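PDB 6A0W: lipase from Rhizopus chinensis, which probably hydrolyses the ester bonds of triacylglycerols to release fatty acids, as a class 3 lipase of the alpha/beta-hydrolase superfamily. Local coordinates for residues I103-R108 / K148-V153; A51-C56 / N91-R96; T125-V130 / A178-M183. All coordinates share one frame; numbering follows the deposited sequence.

Contact 1 of 3, residues I103-R108 / K148-V153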
ATOM      1  N   ILE A 103     -11.139  11.417   5.158  1.00 28.37           N
ATOM      2  CA  ILE A 103     -10.061  11.477   6.172  1.00 31.05           C
ATOM      3  C   ILE A 103      -8.984  10.525   5.656  1.00 32.09           C
ATOM      4  O   ILE A 103      -9.275   9.348   5.496  1.00 30.48           O
ATOM      5  CB  ILE A 103     -10.552  11.060   7.564  1.00 34.56           C
ATOM      6  CG1 ILE A 103     -11.653  11.986   8.079  1.00 35.23           C
ATOM      7  CG2 ILE A 103      -9.383  10.983   8.516  1.00 33.93           C
ATOM      8  CD1 ILE A 103     -12.545  11.362   9.100  1.00 37.03           C
ATOM      9  N   TYR A 104      -7.811  11.022   5.384  1.00 30.06           N
ATOM     10  CA  TYR A 104      -6.736  10.168   4.840  1.00 32.52           C
ATOM     11  C   TYR A 104      -5.783   9.745   5.953  1.00 27.66           C
ATOM     12  O   TYR A 104      -5.413  10.558   6.760  1.00 27.33           O
ATOM     13  CB  TYR A 104      -5.908  10.938   3.814  1.00 35.76           C
ATOM     14  CG  TYR A 104      -6.611  11.364   2.554  1.00 38.12           C
ATOM     15  CD1 TYR A 104      -7.254  12.578   2.468  1.00 34.83           C
ATOM     16  CD2 TYR A 104      -6.597  10.562   1.433  1.00 37.58           C
ATOM     17  CE1 TYR A 104      -7.873  12.980   1.304  1.00 38.64           C
ATOM     18  CE2 TYR A 104      -7.219  10.940   0.263  1.00 40.91           C
ATOM     19  CZ  TYR A 104      -7.851  12.161   0.197  1.00 38.78           C
ATOM     20  OH  TYR A 104      -8.466  12.531  -0.954  1.00 56.67           O
ATOM     21  N   VAL A 105      -5.447   8.490   5.967  1.00 22.94           N
ATOM     22  CA  VAL A 105      -4.424   7.931   6.877  1.00 27.45           C
ATOM     23  C   VAL A 105      -3.334   7.445   5.929  1.00 24.58           C
ATOM     24  O   VAL A 105      -3.612   6.543   5.188  1.00 31.49           O
ATOM     25  CB  VAL A 105      -4.972   6.798   7.756  1.00 26.54           C
ATOM     26  CG1 VAL A 105      -3.904   6.290   8.692  1.00 29.46           C
ATOM     27  CG2 VAL A 105      -6.190   7.242   8.538  1.00 35.06           C
ATOM     28  N   THR A 106      -2.174   8.044   5.944  1.00 27.14           N
ATOM     29  CA  THR A 106      -1.113   7.685   4.974  1.00 27.85           C
ATOM     30  C   THR A 106       0.160   7.233   5.691  1.00 29.77           C
ATOM     31  O   THR A 106       0.532   7.879   6.648  1.00 28.07           O
ATOM     32  CB  THR A 106      -0.821   8.883   4.060  1.00 30.84           C
ATOM     33  OG1 THR A 106      -2.027   9.352   3.474  1.00 26.60           O
ATOM     34  CG2 THR A 106       0.182   8.566   2.982  1.00 32.28           C
ATOM     35  N   PHE A 107       0.817   6.203   5.192  1.00 29.76           N
ATOM     36  CA  PHE A 107       2.067   5.710   5.811  1.00 27.88           C
ATOM     37  C   PHE A 107       3.172   5.483   4.777  1.00 30.46           C
ATOM     38  O   PHE A 107       2.924   5.334   3.595  1.00 26.28           O
ATOM     39  CB  PHE A 107       1.860   4.347   6.467  1.00 29.38           C
ATOM     40  CG  PHE A 107       0.790   4.275   7.520  1.00 32.96           C
ATOM     41  CD1 PHE A 107      -0.520   3.989   7.183  1.00 27.84           C
ATOM     42  CD2 PHE A 107       1.094   4.475   8.849  1.00 29.58           C
ATOM     43  CE1 PHE A 107      -1.501   3.905   8.153  1.00 27.45           C
ATOM     44  CE2 PHE A 107       0.112   4.397   9.815  1.00 30.12           C
ATOM     45  CZ  PHE A 107      -1.180   4.107   9.464  1.00 30.19           C
ATOM     46  N   ARG A 108       4.586   5.710   5.298  1.00 27.58           N
ATOM     47  CA  ARG A 108       5.641   5.011   4.540  1.00 29.66           C
ATOM     48  C   ARG A 108       6.516   4.240   5.521  1.00 31.41           C
ATOM     49  O   ARG A 108       6.609   4.645   6.669  1.00 29.68           O
ATOM     50  CB  ARG A 108       6.480   5.996   3.723  1.00 30.00           C
ATOM     51  CG  ARG A 108       7.282   6.975   4.566  1.00 30.00           C
ATOM     52  CD  ARG A 108       8.079   7.984   3.755  1.00 30.00           C
ATOM     53  NE  ARG A 108       8.849   8.886   4.608  1.00 30.00           N
ATOM     54  CZ  ARG A 108      10.076   8.633   5.041  1.00 30.00           C
ATOM     55  NH1 ARG A 108      10.683   7.504   4.701  1.00 30.00           N
ATOM     56  NH2 ARG A 108      10.703   9.511   5.814  1.00 30.00           N
ATOM     57  N   LYS A 148      -0.329   4.249  18.304  1.00 34.55           N
ATOM     58  CA  LYS A 148      -0.593   5.179  19.406  1.00 37.59           C
ATOM     59  C   LYS A 148      -0.707   6.575  18.867  1.00 44.22           C
ATOM     60  O   LYS A 148      -1.394   7.409  19.444  1.00 36.46           O
ATOM     61  CB  LYS A 148       0.588   5.166  20.386  1.00 50.79           C
ATOM     62  CG  LYS A 148       0.811   3.795  20.996  1.00 62.95           C
ATOM     63  CD  LYS A 148       2.212   3.643  21.561  1.00 76.98           C
ATOM     64  CE  LYS A 148       2.275   2.478  22.536  1.00 66.50           C
ATOM     65  NZ  LYS A 148       3.679   2.267  22.975  1.00 78.49           N
ATOM     66  N   ASP A 149       0.049   6.871  17.813  1.00 37.68           N
ATOM     67  CA  ASP A 149       0.067   8.221  17.266  1.00 34.59           C
ATOM     68  C   ASP A 149      -1.188   8.488  16.444  1.00 34.16           C
ATOM     69  O   ASP A 149      -1.667   9.616  16.395  1.00 42.08           O
ATOM     70  CB  ASP A 149       1.313   8.406  16.374  1.00 41.73           C
ATOM     71  CG  ASP A 149       2.599   8.110  17.102  1.00 42.23           C
ATOM     72  OD1 ASP A 149       2.624   8.466  18.297  1.00 45.92           O
ATOM     73  OD2 ASP A 149       3.553   7.551  16.492  1.00 44.43           O
ATOM     74  N   TYR A 150      -1.602   7.541  15.603  1.00 33.52           N
ATOM     75  CA  TYR A 150      -2.649   7.898  14.623  1.00 28.98           C
ATOM     76  C   TYR A 150      -4.096   7.539  15.012  1.00 25.09           C
ATOM     77  O   TYR A 150      -5.013   8.215  14.572  1.00 31.77           O
ATOM     78  CB  TYR A 150      -2.319   7.345  13.213  1.00 29.54           C
ATOM     79  CG  TYR A 150      -2.917   6.016  12.948  1.00 25.14           C
ATOM     80  CD1 TYR A 150      -4.193   5.906  12.443  1.00 29.18           C
ATOM     81  CD2 TYR A 150      -2.253   4.866  13.278  1.00 29.74           C
ATOM     82  CE1 TYR A 150      -4.788   4.677  12.294  1.00 26.60           C
ATOM     83  CE2 TYR A 150      -2.845   3.631  13.103  1.00 30.24           C
ATOM     84  CZ  TYR A 150      -4.117   3.541  12.625  1.00 26.53           C
ATOM     85  OH  TYR A 150      -4.738   2.293  12.502  1.00 31.08           O
ATOM     86  N   PHE A 151      -4.289   6.410  15.692  1.00 28.13           N
ATOM     87  CA  PHE A 151      -5.614   5.877  15.962  1.00 29.35           C
ATOM     88  C   PHE A 151      -6.538   6.873  16.665  1.00 34.56           C
ATOM     89  O   PHE A 151      -7.649   7.116  16.174  1.00 31.32           O
ATOM     90  CB  PHE A 151      -5.503   4.579  16.762  1.00 35.74           C
ATOM     91  CG  PHE A 151      -6.758   3.742  16.726  1.00 37.86           C
ATOM     92  CD1 PHE A 151      -6.967   2.837  15.712  1.00 34.23           C
ATOM     93  CD2 PHE A 151      -7.746   3.905  17.680  1.00 50.14           C
ATOM     94  CE1 PHE A 151      -8.150   2.160  15.597  1.00 33.60           C
ATOM     95  CE2 PHE A 151      -8.944   3.223  17.582  1.00 47.59           C
ATOM     96  CZ  PHE A 151      -9.138   2.341  16.544  1.00 40.74           C
ATOM     97  N   PRO A 152      -6.057   7.553  17.736  1.00 35.66           N
ATOM     98  CA  PRO A 152      -6.962   8.506  18.439  1.00 33.56           C
ATOM     99  C   PRO A 152      -7.374   9.639  17.545  1.00 32.10           C
ATOM    100  O   PRO A 152      -8.475  10.153  17.663  1.00 37.78           O
ATOM    101  CB  PRO A 152      -6.116   9.068  19.591  1.00 32.78           C
ATOM    102  CG  PRO A 152      -4.829   8.280  19.576  1.00 38.19           C
ATOM    103  CD  PRO A 152      -4.882   7.199  18.556  1.00 39.08           C
ATOM    104  N   VAL A 153      -6.455  10.060  16.682  1.00 31.17           N
ATOM    105  CA  VAL A 153      -6.711  11.163  15.774  1.00 30.94           C
ATOM    106  C   VAL A 153      -7.752  10.789  14.719  1.00 31.78           C
ATOM    107  O   VAL A 153      -8.626  11.598  14.428  1.00 29.74           O
ATOM    108  CB  VAL A 153      -5.413  11.605  15.071  1.00 32.00           C
ATOM    109  CG1 VAL A 153      -5.681  12.814  14.189  1.00 31.78           C
ATOM    110  CG2 VAL A 153      -4.354  11.940  16.122  1.00 34.60           C
TER
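The phenol oxygen of Y150 is hydrogen-bonded to the OH of Y143, two turns earlier in helix 137-160, which ties down the far end of the ring that V105 and F107 meet. The evidence for an aromatic pair is clear: the F107 and Y150 centroids lie 5.5 Å apart with planes at 89°, so this is a T-shaped (edge-to-face) stack. F107 supplies the edge. Its CZ stands 4.0 Å above the plane of the Y150 ring, displaced from the middle toward the rim, and it is 4.0 Å from both CD2 and CE2 of Y150. V105 comes from the same side of the ring plane, but near the CD1/CE1 edge. Its CG1 approaches CD1 of Y150 at 3.8 Å, obliquely to the ring. With CG1 anti to the backbone N (chi1 -178°), that methyl is the branch of V105 that makes the contact. Y150 has an unusual chi1 of 93°, off the staggered positions, with its ring lying across the ends of V105 and F107. All three touching residues are buried; the segments bury 119 Å² against each other. Strand 102-108 runs between strands 90-97 and 165-171, and helix 137-160 lies against that sheet. A181 of helix 173-188 touches both aromatic side chains, the F107 ring and the phenol oxygen of Y150, while F83 of strand 78-85 also meets Y150.

Contact 2 of 3, residues A51-C56 / N91-R96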
ATOM      1  N   ALA A  51      -0.205   8.762  -1.356  1.00 25.72           N
ATOM      2  CA  ALA A  51       0.840   7.953  -0.815  1.00 25.34           C
ATOM      3  C   ALA A  51       2.220   8.499  -1.082  1.00 31.62           C
ATOM      4  O   ALA A  51       3.108   8.444  -0.197  1.00 28.53           O
ATOM      5  CB  ALA A  51       0.732   6.549  -1.355  1.00 23.90           C
ATOM      6  N   ALA A  52       2.391   9.102  -2.261  1.00 26.89           N
ATOM      7  CA  ALA A  52       3.693   9.669  -2.620  1.00 25.77           C
ATOM      8  C   ALA A  52       4.109  10.823  -1.756  1.00 25.35           C
ATOM      9  O   ALA A  52       5.310  11.088  -1.619  1.00 29.70           O
ATOM     10  CB  ALA A  52       3.710  10.102  -4.105  1.00 29.66           C
ATOM     11  N   THR A  53       3.140  11.573  -1.239  1.00 26.66           N
ATOM     12  CA  THR A  53       3.451  12.750  -0.448  1.00 33.91           C
ATOM     13  C   THR A  53       4.134  12.372   0.873  1.00 34.36           C
ATOM     14  O   THR A  53       4.782  13.202   1.489  1.00 30.91           O
ATOM     15  CB  THR A  53       2.202  13.572  -0.101  1.00 36.76           C
ATOM     16  OG1 THR A  53       1.300  12.788   0.693  1.00 33.53           O
ATOM     17  CG2 THR A  53       1.512  14.051  -1.378  1.00 36.29           C
ATOM     18  N   ALA A  54       4.044  11.114   1.279  1.00 31.45           N
ATOM     19  CA  ALA A  54       4.587  10.752   2.568  1.00 36.07           C
ATOM     20  C   ALA A  54       6.101  10.817   2.566  1.00 38.97           C
ATOM     21  O   ALA A  54       6.727  10.826   3.635  1.00 29.81           O
ATOM     22  CB  ALA A  54       4.134   9.370   2.958  1.00 28.60           C
ATOM     23  N   TYR A  55       6.694  10.755   1.370  1.00 36.78           N
ATOM     24  CA  TYR A  55       8.145  10.799   1.252  1.00 31.55           C
ATOM     25  C   TYR A  55       8.656  12.212   1.195  1.00 31.37           C
ATOM     26  O   TYR A  55       9.863  12.410   1.097  1.00 36.27           O
ATOM     27  CB  TYR A  55       8.613  10.022   0.038  1.00 31.20           C
ATOM     28  CG  TYR A  55       8.321   8.561   0.082  1.00 28.61           C
ATOM     29  CD1 TYR A  55       9.201   7.676   0.705  1.00 32.71           C
ATOM     30  CD2 TYR A  55       7.208   8.029  -0.547  1.00 29.12           C
ATOM     31  CE1 TYR A  55       8.951   6.317   0.770  1.00 28.49           C
ATOM     32  CE2 TYR A  55       6.998   6.642  -0.563  1.00 26.72           C
ATOM     33  CZ  TYR A  55       7.854   5.801   0.107  1.00 27.79           C
ATOM     34  OH  TYR A  55       7.588   4.460   0.180  1.00 27.56           O
ATOM     35  N   CYS A  56       7.759  13.193   1.167  1.00 30.32           N
ATOM     36  CA  CYS A  56       8.169  14.579   1.207  1.00 32.79           C
ATOM     37  C   CYS A  56       8.496  15.036   2.654  1.00 41.60           C
ATOM     38  O   CYS A  56       7.621  15.058   3.519  1.00 33.84           O
ATOM     39  CB  CYS A  56       7.060  15.456   0.617  1.00 31.29           C
ATOM     40  SG  CYS A  56       6.533  15.039  -1.063  1.00 37.30           S
ATOM     41  N   ASN A  91       6.809   6.431   8.983  1.00 29.74           N
ATOM     42  CA  ASN A  91       6.314   7.784   9.067  1.00 29.95           C
ATOM     43  C   ASN A  91       4.892   7.790   8.517  1.00 34.17           C
ATOM     44  O   ASN A  91       4.526   6.934   7.729  1.00 32.37           O
ATOM     45  CB  ASN A  91       7.185   8.721   8.222  1.00 34.00           C
ATOM     46  CG  ASN A  91       8.639   8.789   8.695  1.00 35.28           C
ATOM     47  OD1 ASN A  91       8.976   9.722   9.403  1.00 38.52           O
ATOM     48  ND2 ASN A  91       9.508   7.859   8.251  1.00 29.59           N
ATOM     49  N   GLY A  92       4.103   8.791   8.882  1.00 31.74           N
ATOM     50  CA  GLY A  92       2.771   8.910   8.354  1.00 29.75           C
ATOM     51  C   GLY A  92       2.091  10.170   8.800  1.00 31.12           C
ATOM     52  O   GLY A  92       2.658  11.005   9.525  1.00 32.34           O
ATOM     53  N   PHE A  93       0.875  10.310   8.321  1.00 27.58           N
ATOM     54  CA  PHE A  93       0.083  11.465   8.597  1.00 28.19           C
ATOM     55  C   PHE A  93      -1.401  11.167   8.497  1.00 29.37           C
ATOM     56  O   PHE A  93      -1.804  10.188   7.880  1.00 27.69           O
ATOM     57  CB  PHE A  93       0.466  12.627   7.674  1.00 25.14           C
ATOM     58  CG  PHE A  93       0.190  12.398   6.209  1.00 29.33           C
ATOM     59  CD1 PHE A  93      -1.052  12.709   5.671  1.00 30.41           C
ATOM     60  CD2 PHE A  93       1.233  12.150   5.332  1.00 30.46           C
ATOM     61  CE1 PHE A  93      -1.287  12.553   4.313  1.00 32.49           C
ATOM     62  CE2 PHE A  93       1.017  12.026   3.963  1.00 30.34           C
ATOM     63  CZ  PHE A  93      -0.246  12.254   3.449  1.00 30.00           C
ATOM     64  N   ILE A  94      -2.198  12.091   9.036  1.00 28.37           N
ATOM     65  CA  ILE A  94      -3.618  12.100   8.881  1.00 26.74           C
ATOM     66  C   ILE A  94      -3.874  13.449   8.237  1.00 27.42           C
ATOM     67  O   ILE A  94      -3.405  14.475   8.730  1.00 30.79           O
ATOM     68  CB  ILE A  94      -4.349  12.128  10.250  1.00 32.72           C
ATOM     69  CG1 ILE A  94      -3.953  10.949  11.142  1.00 37.60           C
ATOM     70  CG2 ILE A  94      -5.844  12.258  10.054  1.00 32.07           C
ATOM     71  CD1 ILE A  94      -4.072   9.638  10.462  1.00 40.95           C
ATOM     72  N   LEU A  95      -4.768  13.445   7.269  1.00 28.33           N
ATOM     73  CA  LEU A  95      -5.109  14.604   6.479  1.00 28.98           C
ATOM     74  C   LEU A  95      -6.614  14.573   6.240  1.00 31.63           C
ATOM     75  O   LEU A  95      -7.198  13.523   5.974  1.00 33.61           O
ATOM     76  CB  LEU A  95      -4.377  14.524   5.135  1.00 30.84           C
ATOM     77  CG  LEU A  95      -4.638  15.643   4.126  1.00 34.10           C
ATOM     78  CD1 LEU A  95      -3.637  16.758   4.408  1.00 31.12           C
ATOM     79  CD2 LEU A  95      -4.429  15.075   2.722  1.00 34.32           C
ATOM     80  N   ARG A  96      -7.240  15.741   6.269  1.00 32.79           N
ATOM     81  CA  ARG A  96      -8.643  15.835   5.960  1.00 33.02           C
ATOM     82  C   ARG A  96      -8.860  16.754   4.753  1.00 33.53           C
ATOM     83  O   ARG A  96      -8.281  17.857   4.671  1.00 36.45           O
ATOM     84  CB  ARG A  96      -9.420  16.361   7.170  1.00 33.67           C
ATOM     85  CG  ARG A  96     -10.916  16.203   6.995  1.00 39.67           C
ATOM     86  CD  ARG A  96     -11.715  16.741   8.185  1.00 42.00           C
ATOM     87  NE  ARG A  96     -11.868  18.171   8.064  1.00 41.27           N
ATOM     88  CZ  ARG A  96     -11.146  19.091   8.705  1.00 39.78           C
ATOM     89  NH1 ARG A  96     -10.366  18.782   9.728  1.00 39.37           N
ATOM     90  NH2 ARG A  96     -11.275  20.358   8.340  1.00 49.82           N
TER
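T53 is the first residue of 51-56 to touch the strand, and it does so with its hydroxyl oxygen. OG1 lies 3.2 Å from CZ of F93 and 3.4 Å from CE2 of the same ring, close to the ring plane. The oxygen therefore faces the rim of the phenyl group, where the C-H bonds carry slight positive charge, and a weak polar attraction is plausible. A chi1 of 62° places OG1 between the backbone N and the carbonyl carbon of T53. The hydrogen bond of this buried atom goes to the backbone O of V50, one turn back in the helix; it directs the hydroxyl proton there, and the F93 edge is a close packing neighbour. A54 comes next, directing its methyl toward the strand. Its CA is 4.0 Å from CE2 of F93, again at the ring edge, and CB reaches the same CE2 at 4.2 Å, a purely apolar contact. The backbone nearest to A54 is that of G92, with the two CA atoms 6.3 Å apart. Y55 turns away from 91-96 and hydrogen-bonds through its OH to ND1 of H171, a residue within the putative nucleophile elbow. At C56 the chain closes a type I turn, C56 N donating to T53 O at 3.0 Å, and the sulfur is joined to C295 in a disulfide. W65 meets the F93 ring with planes inclined at about 65°. Strand 90-97 lies between 78-85 and 102-108, so F93 also packs on L79, T82 and T106. I94 points to the other face of the sheet, toward helix 137-160, and helix 38-53 packs on the F93 face.

Contact 3 of 3, residues T125-V130 / A178-M183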
ATOM      1  N   THR A 125       5.229 -13.123  13.280  1.00 36.58           N
ATOM      2  CA  THR A 125       4.705 -13.050  14.628  1.00 41.53           C
ATOM      3  C   THR A 125       3.227 -13.419  14.506  1.00 47.67           C
ATOM      4  O   THR A 125       2.633 -13.167  13.466  1.00 38.94           O
ATOM      5  CB  THR A 125       4.702 -11.602  15.149  1.00 44.88           C
ATOM      6  OG1 THR A 125       6.003 -11.047  15.042  1.00 60.48           O
ATOM      7  CG2 THR A 125       4.255 -11.549  16.613  1.00 54.72           C
ATOM      8  N   ASP A 126       2.616 -13.917  15.585  1.00 42.11           N
ATOM      9  CA  ASP A 126       1.184 -14.153  15.618  1.00 41.67           C
ATOM     10  C   ASP A 126       0.422 -12.860  15.483  1.00 41.76           C
ATOM     11  O   ASP A 126       0.782 -11.865  16.095  1.00 39.35           O
ATOM     12  CB  ASP A 126       0.748 -14.840  16.915  1.00 45.22           C
ATOM     13  CG  ASP A 126       1.129 -16.304  16.943  1.00 44.35           C
ATOM     14  OD1 ASP A 126       1.676 -16.830  15.944  1.00 44.98           O
ATOM     15  OD2 ASP A 126       0.866 -16.948  17.982  1.00 65.45           O
ATOM     16  N   TYR A 127      -0.655 -12.905  14.700  1.00 39.34           N
ATOM     17  CA  TYR A 127      -1.577 -11.810  14.605  1.00 34.82           C
ATOM     18  C   TYR A 127      -2.675 -11.984  15.642  1.00 37.11           C
ATOM     19  O   TYR A 127      -3.617 -12.776  15.491  1.00 43.87           O
ATOM     20  CB  TYR A 127      -2.115 -11.724  13.169  1.00 30.02           C
ATOM     21  CG  TYR A 127      -2.944 -10.485  12.878  1.00 28.08           C
ATOM     22  CD1 TYR A 127      -2.404  -9.185  12.965  1.00 29.64           C
ATOM     23  CD2 TYR A 127      -4.265 -10.602  12.496  1.00 28.14           C
ATOM     24  CE1 TYR A 127      -3.205  -8.057  12.750  1.00 32.33           C
ATOM     25  CE2 TYR A 127      -5.050  -9.484  12.220  1.00 33.54           C
ATOM     26  CZ  TYR A 127      -4.525  -8.212  12.306  1.00 32.59           C
ATOM     27  OH  TYR A 127      -5.380  -7.122  12.061  1.00 32.23           O
ATOM     28  N   SER A 128      -2.610 -11.186  16.691  1.00 46.81           N
ATOM     29  CA  SER A 128      -3.353 -11.541  17.903  1.00 50.14           C
ATOM     30  C   SER A 128      -4.881 -11.421  17.743  1.00 47.37           C
ATOM     31  O   SER A 128      -5.603 -12.286  18.213  1.00 47.65           O
ATOM     32  CB  SER A 128      -2.784 -10.826  19.127  1.00 42.89           C
ATOM     33  OG  SER A 128      -3.468  -9.625  19.358  1.00 59.23           O
ATOM     34  N   PRO A 129      -5.361 -10.553  16.835  1.00 47.26           N
ATOM     35  CA  PRO A 129      -6.817 -10.511  16.664  1.00 37.20           C
ATOM     36  C   PRO A 129      -7.447 -11.756  16.047  1.00 36.36           C
ATOM     37  O   PRO A 129      -8.676 -11.883  16.064  1.00 41.37           O
ATOM     38  CB  PRO A 129      -7.031  -9.290  15.755  1.00 36.37           C
ATOM     39  CG  PRO A 129      -5.826  -8.423  16.011  1.00 40.61           C
ATOM     40  CD  PRO A 129      -4.698  -9.368  16.253  1.00 41.23           C
ATOM     41  N   VAL A 130      -6.649 -12.635  15.456  1.00 36.97           N
ATOM     42  CA  VAL A 130      -7.180 -13.751  14.701  1.00 34.80           C
ATOM     43  C   VAL A 130      -6.287 -14.971  14.846  1.00 36.31           C
ATOM     44  O   VAL A 130      -5.211 -15.065  14.253  1.00 37.01           O
ATOM     45  CB  VAL A 130      -7.292 -13.426  13.185  1.00 38.98           C
ATOM     46  CG1 VAL A 130      -7.963 -14.559  12.464  1.00 37.32           C
ATOM     47  CG2 VAL A 130      -8.017 -12.106  12.938  1.00 36.09           C
ATOM     48  N   ALA A 178      -0.604   0.393   5.913  1.00 29.81           N
ATOM     49  CA  ALA A 178      -1.963   0.738   5.501  1.00 25.84           C
ATOM     50  C   ALA A 178      -2.943  -0.410   5.768  1.00 25.49           C
ATOM     51  O   ALA A 178      -4.027  -0.188   6.304  1.00 27.12           O
ATOM     52  CB  ALA A 178      -1.997   1.132   4.015  1.00 30.50           C
ATOM     53  N   LEU A 179      -2.558  -1.618   5.365  1.00 23.24           N
ATOM     54  CA  LEU A 179      -3.428  -2.776   5.476  1.00 27.05           C
ATOM     55  C   LEU A 179      -3.640  -3.109   6.976  1.00 27.42           C
ATOM     56  O   LEU A 179      -4.764  -3.292   7.430  1.00 27.28           O
ATOM     57  CB  LEU A 179      -2.748  -3.968   4.815  1.00 22.09           C
ATOM     58  CG  LEU A 179      -3.485  -5.285   4.954  1.00 26.67           C
ATOM     59  CD1 LEU A 179      -4.888  -5.146   4.380  1.00 30.26           C
ATOM     60  CD2 LEU A 179      -2.729  -6.397   4.239  1.00 27.50           C
ATOM     61  N   LEU A 180      -2.564  -3.027   7.750  1.00 27.75           N
ATOM     62  CA  LEU A 180      -2.657  -3.300   9.200  1.00 28.72           C
ATOM     63  C   LEU A 180      -3.495  -2.246   9.905  1.00 27.47           C
ATOM     64  O   LEU A 180      -4.430  -2.586  10.651  1.00 29.69           O
ATOM     65  CB  LEU A 180      -1.262  -3.429   9.815  1.00 26.64           C
ATOM     66  CG  LEU A 180      -0.419  -4.640   9.373  1.00 28.36           C
ATOM     67  CD1 LEU A 180       1.023  -4.561   9.894  1.00 33.29           C
ATOM     68  CD2 LEU A 180      -1.048  -5.945   9.815  1.00 29.78           C
ATOM     69  N   ALA A 181      -3.365  -1.008   9.457  1.00 24.14           N
ATOM     70  CA  ALA A 181      -4.199   0.032   9.998  1.00 28.88           C
ATOM     71  C   ALA A 181      -5.655  -0.213   9.639  1.00 33.25           C
ATOM     72  O   ALA A 181      -6.563   0.066  10.440  1.00 30.21           O
ATOM     73  CB  ALA A 181      -3.767   1.405   9.499  1.00 30.25           C
ATOM     74  N   GLY A 182      -5.898  -0.563   8.378  1.00 29.84           N
ATOM     75  CA  GLY A 182      -7.277  -0.754   7.948  1.00 29.61           C
ATOM     76  C   GLY A 182      -7.955  -1.878   8.741  1.00 26.32           C
ATOM     77  O   GLY A 182      -9.095  -1.749   9.136  1.00 26.17           O
ATOM     78  N   MET A 183      -7.255  -2.986   8.943  1.00 27.21           N
ATOM     79  CA  MET A 183      -7.779  -4.075   9.772  1.00 30.52           C
ATOM     80  C   MET A 183      -8.018  -3.697  11.267  1.00 32.86           C
ATOM     81  O   MET A 183      -9.125  -3.922  11.804  1.00 30.32           O
ATOM     82  CB  MET A 183      -6.857  -5.281   9.655  1.00 26.49           C
ATOM     83  CG  MET A 183      -6.811  -5.911   8.268  1.00 28.47           C
ATOM     84  SD  MET A 183      -8.436  -6.442   7.712  1.00 29.71           S
ATOM     85  CE  MET A 183      -8.912  -5.020   6.743  1.00 28.73           C
TER
HETATM   86  O   HOH W   1      -4.030  -4.893  12.293  1.00 27.28           O
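Between Y127 and L180 the polar link is mediated by water. One molecule lies 2.6 Å from the Y127 OH, in the plane of the tyrosine ring, and donates to the backbone O of L180 at 2.9 Å. The same hydroxyl is also hydrogen-bonded to NE2 of Q187, farther along helix 173-188, so this buried polar end is gripped by two partners, the water and Q187. Van der Waals contacts accompany the bridge. Y127 OH touches CB of M183 at 3.4 Å, whereas the rest of the methionine, bent at chi2 (-58°) and chi3, leads away toward Y215 and V216 of helix 210-218. The L180 branch that makes contact is CD2, which stands 4.2 Å from CE1 of Y127 and approaches the ring obliquely. Y127 extends to the helix because its CG is anti to the backbone N (chi1 -171°). Within its own segment, CD of P129 lies 3.8 Å above the centre of the ring, and F212 adds an edge-to-face aromatic neighbour. The type I turn from Y127 to V130, closed by V130 N to Y127 O at 3.0 Å, brings the proline there. Helix 173-188 begins within the GxSxG sequence, just after S172; sequence and geometry are consistent with the nucleophile elbow of alpha/beta-hydrolases, from which this helix would lead away, and the tyrosine joins it to the peripheral 125-130 segment.

Contacts 1 and 2 lie 9 Å apart between centres and share the central sheet through neighbouring strands 102-108 and 90-97, where Y104 N and L95 O, 2.6 Å apart, probably hydrogen-bond. Their helices, 137-160 and 38-53, pack on the two faces of that sheet. Contact 3 is centred about 15 Å from contact 1, which it meets through A181, and about 21 Å from contact 2, which it does not touch. Along the chain contact 2 closes first, whereas the segments of contacts 1 and 3 alternate. F107 of contact 1 touches the putative nucleophile elbow, and contact 3 adds the 125-130 segment to helix 173-188, consistent with an alpha/beta-hydrolase core.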